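Local structure of phytoene synthase (Enterococcus hirae, 5IYS) at residues R172-D177 with I183-E188. The protein binds magnesium ions and a farnesyl thiodiphosphate and probably joins two isoprenoid diphosphates head to head, as dehydrosqualene and phytoene synthases do. Numbering follows the deposited sequence.
Sequences RDVGED and IYLTKE. With FPS (S-[(2E,6E)-3,7,11-trimethyldodeca-2,6,10-trienyl] trihydrogen thiodiphosphate), chain G.
Tyr184 brings CD2 and CE2 of its ring obliquely up to OD2 of Asp177, where the short helix 174-179 and the turn after it lie beside the magnesium and diphosphate site of this all-helical squalene/phytoene synthase fold. OD2 of Asp177 lies 3.5 Å from CD2 of Tyr184; ring and carboxylate planes are 59° apart, a contact without a hydrogen bond. A tyrosine suits the place because its flat ring can pack edge-to-face with Phe119 while its hydroxyl reaches Arg182. CG of Asp177, anti to its carbonyl carbon (chi1 -80°), puts OD2 beside the ring. This side chain sits about 4 Å, at nearest atoms, from a bound magnesium, which would probably favour a negative charge here.

Alongside, CG1 of Val174 meets CD1 of Leu185 at 4.4 Å; these branched apolar chains suit a buried seam, and Leu185 continues it onto Leu209, Leu212 and Leu216 of helix 207-227.

Where helix 155-172 ends, Arg172 grips Asp173 side-on. Asp173 belongs to a magnesium site seen for this protein, though no ion is bound to it here. NE of Arg172 forms a salt bridge to OD1 of Asp173 at 2.9 Å, from above the carboxylate plane, while NH2 uses the syn lone pair of OD2. This pairing helps fix the guanidinium's rotation; NH1 of Arg172, also bonded to Gln252, donates a 2.7 Å bond to O2B of the FPS diphosphate, at an N-H...O angle of 159°.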
ATOM      1  N   ARG A 172       3.547  -8.403  -9.101  1.00 20.06           N
ATOM      2  CA  ARG A 172       2.426  -9.340  -9.105  1.00 21.56           C
ATOM      3  C   ARG A 172       1.589  -9.157 -10.372  1.00 21.18           C
ATOM      4  O   ARG A 172       0.983 -10.116 -10.865  1.00 25.47           O
ATOM      5  CB  ARG A 172       1.592  -9.140  -7.828  1.00 24.18           C
ATOM      6  CG  ARG A 172       0.403 -10.091  -7.655  1.00 19.12           C
ATOM      7  CD  ARG A 172      -0.473  -9.594  -6.495  1.00 19.70           C
ATOM      8  NE  ARG A 172      -1.177  -8.376  -6.905  1.00 23.30           N
ATOM      9  CZ  ARG A 172      -1.946  -7.639  -6.112  1.00 28.12           C
ATOM     10  NH1 ARG A 172      -1.995  -7.910  -4.816  1.00 18.55           N
ATOM     11  NH2 ARG A 172      -2.640  -6.629  -6.621  1.00 32.31           N
ATOM     12  N   ASP A 173       1.528  -7.942 -10.907  1.00 21.84           N
ATOM     13  CA  ASP A 173       0.445  -7.586 -11.821  1.00 22.11           C
ATOM     14  C   ASP A 173       0.970  -7.189 -13.207  1.00 24.76           C
ATOM     15  O   ASP A 173       0.279  -6.501 -13.965  1.00 24.35           O
ATOM     16  CB  ASP A 173      -0.391  -6.418 -11.279  1.00 24.99           C
ATOM     17  CG  ASP A 173      -1.190  -6.764 -10.018  1.00 25.07           C
ATOM     18  OD1 ASP A 173      -1.403  -7.960  -9.730  1.00 30.97           O
ATOM     19  OD2 ASP A 173      -1.621  -5.816  -9.321  1.00 28.03           O
ATOM     20  N   VAL A 174       2.163  -7.644 -13.575  1.00 23.43           N
ATOM     21  CA  VAL A 174       2.758  -7.174 -14.819  1.00 25.25           C
ATOM     22  C   VAL A 174       1.814  -7.355 -16.022  1.00 26.58           C
ATOM     23  O   VAL A 174       1.630  -6.439 -16.829  1.00 25.92           O
ATOM     24  CB  VAL A 174       4.104  -7.839 -15.089  1.00 25.01           C
ATOM     25  CG1 VAL A 174       4.587  -7.494 -16.488  1.00 26.62           C
ATOM     26  CG2 VAL A 174       5.134  -7.436 -14.029  1.00 24.13           C
ATOM     27  N   GLY A 175       1.200  -8.525 -16.141  1.00 28.72           N
ATOM     28  CA  GLY A 175       0.388  -8.817 -17.329  1.00 29.50           C
ATOM     29  C   GLY A 175      -0.895  -8.010 -17.430  1.00 28.95           C
ATOM     30  O   GLY A 175      -1.205  -7.453 -18.494  1.00 29.23           O
ATOM     31  N   GLU A 176      -1.655  -7.984 -16.339  1.00 29.38           N
ATOM     32  CA  GLU A 176      -2.900  -7.211 -16.245  1.00 32.06           C
ATOM     33  C   GLU A 176      -2.604  -5.727 -16.460  1.00 31.07           C
ATOM     34  O   GLU A 176      -3.323  -5.050 -17.204  1.00 29.59           O
ATOM     35  CB  GLU A 176      -3.608  -7.442 -14.898  1.00 32.97           C
ATOM     36  CG  GLU A 176      -4.757  -8.479 -14.953  1.00 44.22           C
ATOM     37  CD  GLU A 176      -4.688  -9.565 -13.872  1.00 54.24           C
ATOM     38  OE1 GLU A 176      -4.549  -9.212 -12.676  1.00 59.84           O
ATOM     39  OE2 GLU A 176      -4.818 -10.773 -14.198  1.00 49.38           O
ATOM     40  N   ASP A 177      -1.489  -5.250 -15.911  1.00 28.67           N
ATOM     41  CA  ASP A 177      -1.108  -3.835 -16.095  1.00 29.80           C
ATOM     42  C   ASP A 177      -0.877  -3.526 -17.580  1.00 31.84           C
ATOM     43  O   ASP A 177      -1.421  -2.558 -18.124  1.00 28.85           O
ATOM     44  CB  ASP A 177       0.147  -3.498 -15.292  1.00 29.72           C
ATOM     45  CG  ASP A 177      -0.145  -3.255 -13.812  1.00 30.71           C
ATOM     46  OD1 ASP A 177      -1.326  -3.078 -13.472  1.00 27.77           O
ATOM     47  OD2 ASP A 177       0.800  -3.273 -12.993  1.00 33.75           O
ATOM     48  N   ILE A 183       3.033   0.141 -18.139  1.00 30.25           N
ATOM     49  CA  ILE A 183       4.263  -0.573 -17.814  1.00 30.90           C
ATOM     50  C   ILE A 183       4.925   0.172 -16.673  1.00 29.81           C
ATOM     51  O   ILE A 183       5.317   1.324 -16.843  1.00 30.46           O
ATOM     52  CB  ILE A 183       5.238  -0.663 -19.021  1.00 33.16           C
ATOM     53  CG1 ILE A 183       4.559  -1.388 -20.192  1.00 35.99           C
ATOM     54  CG2 ILE A 183       6.542  -1.370 -18.618  1.00 28.82           C
ATOM     55  CD1 ILE A 183       5.452  -1.560 -21.431  1.00 37.66           C
ATOM     56  N   TYR A 184       4.979  -0.461 -15.502  1.00 27.03           N
ATOM     57  CA  TYR A 184       5.741   0.091 -14.378  1.00 27.90           C
ATOM     58  C   TYR A 184       7.221  -0.289 -14.367  1.00 26.02           C
ATOM     59  O   TYR A 184       8.044   0.366 -13.732  1.00 27.32           O
ATOM     60  CB  TYR A 184       5.060  -0.319 -13.059  1.00 26.30           C
ATOM     61  CG  TYR A 184       3.708   0.342 -12.880  1.00 26.73           C
ATOM     62  CD1 TYR A 184       3.605   1.627 -12.350  1.00 28.72           C
ATOM     63  CD2 TYR A 184       2.537  -0.305 -13.279  1.00 26.60           C
ATOM     64  CE1 TYR A 184       2.384   2.231 -12.190  1.00 25.54           C
ATOM     65  CE2 TYR A 184       1.302   0.291 -13.116  1.00 32.20           C
ATOM     66  CZ  TYR A 184       1.235   1.556 -12.556  1.00 36.98           C
ATOM     67  OH  TYR A 184       0.003   2.150 -12.375  1.00 41.87           O
ATOM     68  N   LEU A 185       7.564  -1.420 -14.965  1.00 26.16           N
ATOM     69  CA  LEU A 185       8.972  -1.785 -15.085  1.00 28.32           C
ATOM     70  C   LEU A 185       9.718  -0.664 -15.826  1.00 27.72           C
ATOM     71  O   LEU A 185       9.132   0.009 -16.671  1.00 28.32           O
ATOM     72  CB  LEU A 185       9.113  -3.100 -15.863  1.00 28.89           C
ATOM     73  CG  LEU A 185       8.321  -4.285 -15.312  1.00 29.04           C
ATOM     74  CD1 LEU A 185       8.478  -5.488 -16.250  1.00 28.11           C
ATOM     75  CD2 LEU A 185       8.759  -4.638 -13.889  1.00 25.84           C
ATOM     76  N   THR A 186      10.954  -0.391 -15.424  1.00 26.68           N
ATOM     77  CA  THR A 186      11.635   0.783 -15.929  1.00 26.86           C
ATOM     78  C   THR A 186      12.207   0.547 -17.323  1.00 29.90           C
ATOM     79  O   THR A 186      12.541  -0.580 -17.707  1.00 27.93           O
ATOM     80  CB  THR A 186      12.706   1.328 -14.970  1.00 28.13           C
ATOM     81  OG1 THR A 186      13.854   0.471 -14.962  1.00 31.21           O
ATOM     82  CG2 THR A 186      12.141   1.453 -13.554  1.00 26.87           C
ATOM     83  N   LYS A 187      12.209   1.605 -18.123  1.00 31.23           N
ATOM     84  CA  LYS A 187      12.919   1.548 -19.396  1.00 33.62           C
ATOM     85  C   LYS A 187      14.362   1.076 -19.260  1.00 34.97           C
ATOM     86  O   LYS A 187      14.824   0.203 -19.996  1.00 37.36           O
ATOM     87  CB  LYS A 187      12.825   2.890 -20.102  1.00 31.02           C
ATOM     88  CG  LYS A 187      11.441   3.151 -20.635  1.00 32.64           C
ATOM     89  CD  LYS A 187      11.438   4.385 -21.528  1.00 39.77           C
ATOM     90  CE  LYS A 187      10.016   4.798 -21.902  1.00 41.68           C
ATOM     91  NZ  LYS A 187       9.986   6.254 -22.224  1.00 48.54           N
ATOM     92  N   GLU A 188      15.036   1.558 -18.228  1.00 36.33           N
ATOM     93  CA  GLU A 188      16.414   1.180 -17.998  1.00 36.08           C
ATOM     94  C   GLU A 188      16.600  -0.293 -17.655  1.00 37.82           C
ATOM     95  O   GLU A 188      17.474  -0.960 -18.220  1.00 35.03           O
ATOM     96  CB  GLU A 188      17.035   2.132 -16.984  1.00 40.50           C
ATOM     97  CG  GLU A 188      17.884   1.508 -15.904  1.00 45.77           C
ATOM     98  CD  GLU A 188      18.327   2.560 -14.903  1.00 52.53           C
ATOM     99  OE1 GLU A 188      17.756   2.608 -13.787  1.00 51.50           O
ATOM    100  OE2 GLU A 188      19.157   3.411 -15.297  1.00 50.01           O
TER
HETATM  101  C1  FPS G 506      -2.181  -2.537  -1.785  1.00 41.38           C
HETATM  102  S1  FPS G 506      -3.787  -1.914  -1.456  1.00 41.48           S
HETATM  103  C2  FPS G 506      -1.297  -1.603  -0.977  1.00 37.31           C
HETATM  104  C3  FPS G 506      -0.072  -1.199  -1.355  1.00 38.26           C
HETATM  105  C4  FPS G 506       0.537  -1.687  -2.636  1.00 34.47           C
HETATM  106  C5  FPS G 506       0.748  -0.264  -0.488  1.00 33.77           C
HETATM  107  C6  FPS G 506       0.068   0.182   0.806  1.00 33.25           C
HETATM  108  C7  FPS G 506       1.121   0.768   1.725  1.00 23.11           C
HETATM  109  C8  FPS G 506       1.084   0.599   3.059  1.00 23.82           C
HETATM  110  C10 FPS G 506       2.120   1.336   3.880  1.00 18.71           C
HETATM  111  C9  FPS G 506       0.027  -0.221   3.759  1.00 24.60           C
HETATM  112  C11 FPS G 506       2.881   0.329   4.748  1.00 20.62           C
HETATM  113  C12 FPS G 506       3.806   1.043   5.720  1.00 17.93           C
HETATM  114  C13 FPS G 506       3.482   1.367   6.993  1.00 20.11           C
HETATM  115  C14 FPS G 506       4.498   2.047   7.875  1.00 20.31           C
HETATM  116  C15 FPS G 506       2.135   1.039   7.584  1.00 23.53           C
HETATM  117  PA  FPS G 506      -5.245  -3.319  -1.858  1.00 39.78           P
HETATM  118  O1A FPS G 506      -6.443  -3.093  -1.047  1.00 38.97           O
HETATM  119  O2A FPS G 506      -5.642  -2.922  -3.376  1.00 46.92           O
HETATM  120  O3A FPS G 506      -4.750  -4.835  -1.918  1.00 46.79           O
HETATM  121  PB  FPS G 506      -4.184  -5.339  -3.355  1.00 43.56           P
HETATM  122  O1B FPS G 506      -5.269  -6.020  -4.143  1.00 45.94           O
HETATM  123  O2B FPS G 506      -3.005  -6.203  -2.974  1.00 39.85           O
HETATM  124  O3B FPS G 506      -3.676  -4.219  -4.236  1.00 50.92           O